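Local coordinates for glutaredoxin-2 (Vaccinia virus, PDB 2G2Q), which shuttles disulfide bonds as a glutaredoxin-family thiol oxidoreductase in the cytoplasmic pathway that oxidises viral membrane proteins during virion morphogenesis, at residues Lys2-Phe8 / Ser72-Pro78; Gly9-Ile15 / Ser67-Val71. All coordinates share one frame. Numbering follows the deposited sequence.

Contact 1: Lys2-Phe8 / Ser72-Pro78; sequences KNVLIIF and SIFKYNP. With SO4 (sulfate ion), chain D.
Two neighbouring strands in the central sheet of a thioredoxin fold illustrate the alternation of hydrogen-bonded and non-hydrogen-bonded pairs in an antiparallel ladder. Both are extended; the N-to-C directions of the short strand segments 3-8 and 72-77 make an angle of 158°, and their axes approach to 4.5 Å. Lys-2 O lies 3.7 Å from Pro-78 CG. Asn-3 (chi1 m) sends ND2 to a sulfate, probably from the crystallisation liquor, 2.6 Å from its O4; Lys-75 NZ reaches sulfate O2 at 3.0 Å and bonds Ile-111 O and Ala-114 O, and the ion is also hydrogen-bonded to Tyr-30 OH and Tyr-116 OH. Val-4 and Tyr-76 form the first hydrogen-bonded pair (Val-4 N to Tyr-76 O 2.8 Å, Tyr-76 N to Val-4 O 2.6 Å). Leu-5 opposes Lys-75 in a non-hydrogen-bonded pair, CA to CA 4.6 Å. Ile-6 and Phe-74 exchange two bonds, N to O 2.8 Å each way. Ile-7 CG1 meets Ile-73 CG1 at 4.0 Å; with Leu-5 these face helix 14-24, whereas Val-4, Ile-6, Phe-8, Phe-74 and Tyr-76 occupy the other face. Phe-8 and Ser-72 form the last hydrogen-bonded pair between these segments (Phe-8 N to Ser-72 O 2.8 Å). With chi1 m in both and chi2 of -105° and 85°, the Phe-8 and Phe-74 rings have centroids 5.7 Å apart and planes at 75°, Phe-8 CE2 3.8 Å from Phe-74 CD1.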
loop_
_atom_site.group_PDB
_atom_site.type_symbol
_atom_site.label_atom_id
_atom_site.label_comp_id
_atom_site.label_asym_id
_atom_site.label_seq_id
_atom_site.Cartn_x
_atom_site.Cartn_y
_atom_site.Cartn_z
ATOM N N LYS A 2 19.220 0.904 -8.441
ATOM C CA LYS A 2 18.109 0.256 -7.757
ATOM C C LYS A 2 16.784 0.735 -8.318
ATOM O O LYS A 2 16.644 1.872 -8.756
ATOM C CB LYS A 2 18.184 0.457 -6.241
ATOM C CG LYS A 2 19.121 -0.519 -5.536
ATOM C CD LYS A 2 20.006 0.198 -4.541
ATOM C CE LYS A 2 19.535 0.042 -3.102
ATOM N NZ LYS A 2 20.561 -0.662 -2.265
ATOM N N ASN A 3 15.817 -0.159 -8.349
ATOM C CA ASN A 3 14.480 0.249 -8.670
ATOM C C ASN A 3 13.839 0.810 -7.400
ATOM O O ASN A 3 14.326 0.577 -6.292
ATOM C CB ASN A 3 13.700 -0.917 -9.289
ATOM C CG ASN A 3 14.269 -1.341 -10.647
ATOM O OD1 ASN A 3 14.549 -0.502 -11.505
ATOM N ND2 ASN A 3 14.437 -2.652 -10.844
ATOM N N VAL A 4 12.763 1.567 -7.568
ATOM C CA VAL A 4 12.117 2.253 -6.463
ATOM C C VAL A 4 10.744 1.632 -6.166
ATOM O O VAL A 4 9.915 1.477 -7.068
ATOM C CB VAL A 4 11.960 3.750 -6.796
ATOM C CG1 VAL A 4 11.613 4.541 -5.566
ATOM C CG2 VAL A 4 13.254 4.291 -7.408
ATOM N N LEU A 5 10.525 1.251 -4.911
ATOM C CA LEU A 5 9.187 0.944 -4.420
ATOM C C LEU A 5 8.545 2.225 -3.885
ATOM O O LEU A 5 9.170 2.960 -3.118
ATOM C CB LEU A 5 9.213 -0.138 -3.332
ATOM C CG LEU A 5 9.833 -1.483 -3.766
ATOM C CD1 LEU A 5 9.992 -2.508 -2.601
ATOM C CD2 LEU A 5 9.095 -2.089 -4.966
ATOM N N ILE A 6 7.312 2.488 -4.322
ATOM C CA ILE A 6 6.546 3.634 -3.861
ATOM C C ILE A 6 5.356 3.118 -3.088
ATOM O O ILE A 6 4.480 2.437 -3.638
ATOM C CB ILE A 6 6.069 4.554 -5.025
ATOM C CG1 ILE A 6 7.262 5.131 -5.795
ATOM C CG2 ILE A 6 5.259 5.709 -4.514
ATOM C CD1 ILE A 6 7.481 4.454 -7.088
ATOM N N ILE A 7 5.348 3.432 -1.799
ATOM C CA ILE A 7 4.295 3.014 -0.890
ATOM C C ILE A 7 3.330 4.161 -0.530
ATOM O O ILE A 7 3.742 5.177 0.013
ATOM C CB ILE A 7 4.914 2.443 0.390
ATOM C CG1 ILE A 7 5.833 1.264 0.021
ATOM C CG2 ILE A 7 3.815 2.020 1.388
ATOM C CD1 ILE A 7 6.832 0.882 1.104
ATOM N N PHE A 8 2.054 3.968 -0.856
ATOM C CA PHE A 8 0.978 4.874 -0.491
ATOM C C PHE A 8 0.224 4.337 0.705
ATOM O O PHE A 8 -0.097 3.156 0.760
ATOM C CB PHE A 8 -0.033 4.988 -1.644
ATOM C CG PHE A 8 0.446 5.820 -2.815
ATOM C CD1 PHE A 8 -0.044 7.110 -3.014
ATOM C CD2 PHE A 8 1.373 5.308 -3.727
ATOM C CE1 PHE A 8 0.397 7.878 -4.104
ATOM C CE2 PHE A 8 1.812 6.069 -4.795
ATOM C CZ PHE A 8 1.334 7.351 -4.990
ATOM N N SER A 72 -0.972 0.762 -0.947
ATOM C CA SER A 72 -0.608 0.356 -2.278
ATOM C C SER A 72 0.884 0.529 -2.508
ATOM O O SER A 72 1.488 1.520 -2.076
ATOM C CB SER A 72 -1.399 1.163 -3.310
ATOM O OG SER A 72 -2.789 1.061 -3.058
ATOM N N ILE A 73 1.456 -0.438 -3.214
ATOM C CA ILE A 73 2.862 -0.446 -3.577
ATOM C C ILE A 73 3.052 -0.469 -5.112
ATOM O O ILE A 73 2.474 -1.291 -5.823
ATOM C CB ILE A 73 3.595 -1.625 -2.915
ATOM C CG1 ILE A 73 3.423 -1.572 -1.388
ATOM C CG2 ILE A 73 5.073 -1.631 -3.295
ATOM C CD1 ILE A 73 3.957 -2.811 -0.654
ATOM N N PHE A 74 3.869 0.456 -5.592
ATOM C CA PHE A 74 4.275 0.496 -6.976
ATOM C C PHE A 74 5.780 0.283 -7.067
ATOM O O PHE A 74 6.538 0.531 -6.116
ATOM C CB PHE A 74 3.927 1.845 -7.612
ATOM C CG PHE A 74 2.468 2.129 -7.657
ATOM C CD1 PHE A 74 1.820 2.703 -6.564
ATOM C CD2 PHE A 74 1.736 1.825 -8.777
ATOM C CE1 PHE A 74 0.458 2.953 -6.595
ATOM C CE2 PHE A 74 0.382 2.089 -8.821
ATOM C CZ PHE A 74 -0.264 2.644 -7.724
ATOM N N LYS A 75 6.204 -0.171 -8.232
ATOM C CA LYS A 75 7.596 -0.465 -8.476
ATOM C C LYS A 75 7.965 0.392 -9.676
ATOM O O LYS A 75 7.394 0.236 -10.758
ATOM C CB LYS A 75 7.779 -1.973 -8.727
ATOM C CG LYS A 75 9.217 -2.408 -8.949
ATOM C CD LYS A 75 9.380 -3.935 -8.998
ATOM C CE LYS A 75 8.827 -4.555 -10.284
ATOM N NZ LYS A 75 8.945 -6.049 -10.251
ATOM N N TYR A 76 8.878 1.337 -9.466
ATOM C CA TYR A 76 9.330 2.224 -10.535
ATOM C C TYR A 76 10.770 1.916 -10.944
ATOM O O TYR A 76 11.671 1.811 -10.090
ATOM C CB TYR A 76 9.218 3.708 -10.121
ATOM C CG TYR A 76 9.611 4.651 -11.236
ATOM C CD1 TYR A 76 8.908 4.655 -12.444
ATOM C CD2 TYR A 76 10.697 5.519 -11.105
ATOM C CE1 TYR A 76 9.243 5.513 -13.473
ATOM C CE2 TYR A 76 11.052 6.390 -12.145
ATOM C CZ TYR A 76 10.319 6.369 -13.332
ATOM O OH TYR A 76 10.656 7.205 -14.398
ATOM N N ASN A 77 10.987 1.800 -12.250
ATOM C CA ASN A 77 12.335 1.625 -12.780
ATOM C C ASN A 77 12.855 2.907 -13.396
ATOM O O ASN A 77 12.493 3.240 -14.524
ATOM C CB ASN A 77 12.403 0.457 -13.792
ATOM C CG ASN A 77 13.826 0.168 -14.270
ATOM O OD1 ASN A 77 14.595 1.077 -14.626
ATOM N ND2 ASN A 77 14.183 -1.092 -14.269
ATOM N N PRO A 78 13.771 3.594 -12.693
ATOM C CA PRO A 78 14.247 4.941 -13.077
ATOM C C PRO A 78 15.071 4.967 -14.379
ATOM O O PRO A 78 15.211 6.022 -15.031
ATOM C CB PRO A 78 15.144 5.342 -11.902
ATOM C CG PRO A 78 14.838 4.370 -10.804
ATOM C CD PRO A 78 14.468 3.093 -11.493
HETATM S S SO4 D . 12.742 -5.771 -10.133
HETATM O O1 SO4 D . 12.048 -5.177 -11.266
HETATM O O2 SO4 D . 11.774 -6.219 -9.133
HETATM O O3 SO4 D . 13.502 -6.921 -10.628
HETATM O O4 SO4 D . 13.655 -4.793 -9.543
#

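Contact 2: Gly9-Ile15 / Ser67-Val71; sequences GKPYCSI and SNYIV
Where two loops meet without a regular strand pair, a lysine ammonium group and a bound water can supply the polar links. CA atoms approach to 4.7 Å (Gly-9 to Val-71), 6.4 Å (Lys-10 to Asn-68) and 6.2 Å (Ile-15 to Tyr-69); Ser-67 and Asn-68 belong to a 3-10 segment begun earlier. Lys-10, chi3 p, delivers NZ to Asn-68 OD1 at 2.7 Å and to Ser-67 OG at 3.1 Å; Ser-67 OG is also bonded to Ala-64 O. One water accepts from Lys-10 N (2.7 Å) and donates to Ser-67 O (2.9 Å) and Ile-70 O (2.5 Å). In the thioredoxin fold this is the redox site: Cys-13, first cysteine of the CXXC motif, is N-cap of helix 14-24, and residues 67-71 probably correspond to the cis-proline loop of thioredoxins, although this segment has no proline. Cys-13 SG lies 3.5 Å from Asn-68 O. Ile-15, chi1 m and chi2 p, packs CD1 3.7 Å from Tyr-69 CE1.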
loop_
_atom_site.group_PDB
_atom_site.type_symbol
_atom_site.label_atom_id
_atom_site.label_comp_id
_atom_site.label_asym_id
_atom_site.label_seq_id
_atom_site.Cartn_x
_atom_site.Cartn_y
_atom_site.Cartn_z
ATOM N N GLY A 9 -0.086 5.220 1.650
ATOM C CA GLY A 9 -0.976 4.913 2.774
ATOM C C GLY A 9 -1.132 6.135 3.668
ATOM O O GLY A 9 -0.464 7.131 3.459
ATOM N N LYS A 10 -2.025 6.067 4.654
ATOM C CA LYS A 10 -2.090 7.096 5.697
ATOM C C LYS A 10 -0.847 7.074 6.567
ATOM O O LYS A 10 -0.358 5.997 6.934
ATOM C CB LYS A 10 -3.302 6.902 6.591
ATOM C CG LYS A 10 -4.500 7.721 6.169
ATOM C CD LYS A 10 -5.753 7.299 6.918
ATOM C CE LYS A 10 -5.679 7.675 8.363
ATOM N NZ LYS A 10 -6.986 7.414 8.992
ATOM N N PRO A 11 -0.318 8.264 6.888
ATOM C CA PRO A 11 0.788 8.349 7.823
ATOM C C PRO A 11 0.271 8.047 9.231
ATOM O O PRO A 11 -0.921 8.233 9.515
ATOM C CB PRO A 11 1.188 9.825 7.737
ATOM C CG PRO A 11 -0.077 10.544 7.363
ATOM C CD PRO A 11 -0.744 9.596 6.408
ATOM N N TYR A 12 1.163 7.602 10.108
ATOM C CA TYR A 12 0.844 7.424 11.522
ATOM C C TYR A 12 -0.288 6.431 11.770
ATOM O O TYR A 12 -1.143 6.644 12.611
ATOM C CB TYR A 12 0.573 8.786 12.185
ATOM C CG TYR A 12 1.652 9.798 11.861
ATOM C CD1 TYR A 12 2.937 9.679 12.410
ATOM C CD2 TYR A 12 1.402 10.860 10.988
ATOM C CE1 TYR A 12 3.937 10.599 12.103
ATOM C CE2 TYR A 12 2.400 11.789 10.673
ATOM C CZ TYR A 12 3.660 11.651 11.232
ATOM O OH TYR A 12 4.659 12.568 10.932
ATOM N N CYS A 13 -0.290 5.339 11.024
ATOM C CA CYS A 13 -1.175 4.244 11.350
ATOM C C CYS A 13 -0.477 2.893 11.210
ATOM O O CYS A 13 0.423 2.712 10.388
ATOM C CB CYS A 13 -2.488 4.320 10.572
ATOM S SG CYS A 13 -2.469 3.407 9.076
ATOM N N SER A 14 -0.907 1.964 12.052
ATOM C CA SER A 14 -0.262 0.667 12.219
ATOM C C SER A 14 -0.082 -0.133 10.931
ATOM O O SER A 14 0.976 -0.729 10.715
ATOM C CB SER A 14 -1.044 -0.145 13.238
ATOM O OG SER A 14 -1.038 0.550 14.469
ATOM N N ILE A 15 -1.104 -0.136 10.081
ATOM C CA ILE A 15 -1.102 -0.978 8.896
ATOM C C ILE A 15 -0.020 -0.535 7.915
ATOM O O ILE A 15 0.877 -1.304 7.586
ATOM C CB ILE A 15 -2.526 -1.100 8.261
ATOM C CG1 ILE A 15 -3.374 -2.099 9.063
ATOM C CG2 ILE A 15 -2.467 -1.578 6.812
ATOM C CD1 ILE A 15 -3.769 -1.633 10.480
ATOM N N SER A 67 -10.071 3.837 5.733
ATOM C CA SER A 67 -8.919 4.623 5.277
ATOM C C SER A 67 -7.619 4.132 5.911
ATOM O O SER A 67 -6.551 4.261 5.337
ATOM C CB SER A 67 -9.106 6.117 5.565
ATOM O OG SER A 67 -9.076 6.377 6.956
ATOM N N ASN A 68 -7.729 3.573 7.107
ATOM C CA ASN A 68 -6.580 3.023 7.826
ATOM C C ASN A 68 -6.002 1.795 7.188
ATOM O O ASN A 68 -4.917 1.386 7.565
ATOM C CB ASN A 68 -6.968 2.684 9.268
ATOM C CG ASN A 68 -7.355 3.907 10.050
ATOM O OD1 ASN A 68 -6.677 4.927 9.996
ATOM N ND2 ASN A 68 -8.455 3.823 10.760
ATOM N N TYR A 69 -6.726 1.215 6.230
ATOM C CA TYR A 69 -6.314 -0.035 5.594
ATOM C C TYR A 69 -6.041 0.120 4.110
ATOM O O TYR A 69 -6.055 -0.864 3.392
ATOM C CB TYR A 69 -7.393 -1.131 5.801
ATOM C CG TYR A 69 -7.614 -1.449 7.235
ATOM C CD1 TYR A 69 -6.862 -2.418 7.881
ATOM C CD2 TYR A 69 -8.547 -0.739 7.978
ATOM C CE1 TYR A 69 -7.062 -2.693 9.256
ATOM C CE2 TYR A 69 -8.751 -1.006 9.331
ATOM C CZ TYR A 69 -7.998 -1.975 9.958
ATOM O OH TYR A 69 -8.226 -2.220 11.297
ATOM N N ILE A 70 -5.892 1.361 3.653
ATOM C CA ILE A 70 -5.443 1.652 2.305
ATOM C C ILE A 70 -3.929 1.488 2.305
ATOM O O ILE A 70 -3.214 2.176 3.052
ATOM C CB ILE A 70 -5.718 3.134 1.897
ATOM C CG1 ILE A 70 -7.182 3.551 2.090
ATOM C CG2 ILE A 70 -5.205 3.429 0.474
ATOM C CD1 ILE A 70 -8.201 2.576 1.610
ATOM N N VAL A 71 -3.430 0.568 1.497
ATOM C CA VAL A 71 -1.996 0.548 1.215
ATOM C C VAL A 71 -1.743 0.010 -0.179
ATOM O O VAL A 71 -2.268 -1.035 -0.564
ATOM C CB VAL A 71 -1.161 -0.180 2.329
ATOM C CG1 VAL A 71 -1.678 -1.615 2.588
ATOM C CG2 VAL A 71 0.350 -0.132 2.023
HETATM O O HOH W 1 -3.700 3.911 4.790
#

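The pair exemplifies a general rule of the thioredoxin fold: the sheet carries the reactive loops at the ends of its strands. Strand 3-9 leaves contact 1 straight into the loop that bears Cys-13, and residues 67-71 lead directly into strand 71-77, so the antiparallel ladder brings both halves of contact 2 together at one end. The centres lie about 17 Å apart, yet the contacts touch, Val-71 CG2 lying 3.6 Å from Phe-8 O and 4.1 Å from Ile-7 CG2. The sulfate sits at the far end of the ladder, well away from the redox pair Cys-13 and Cys-16, which is not disulfide-bonded in this structure.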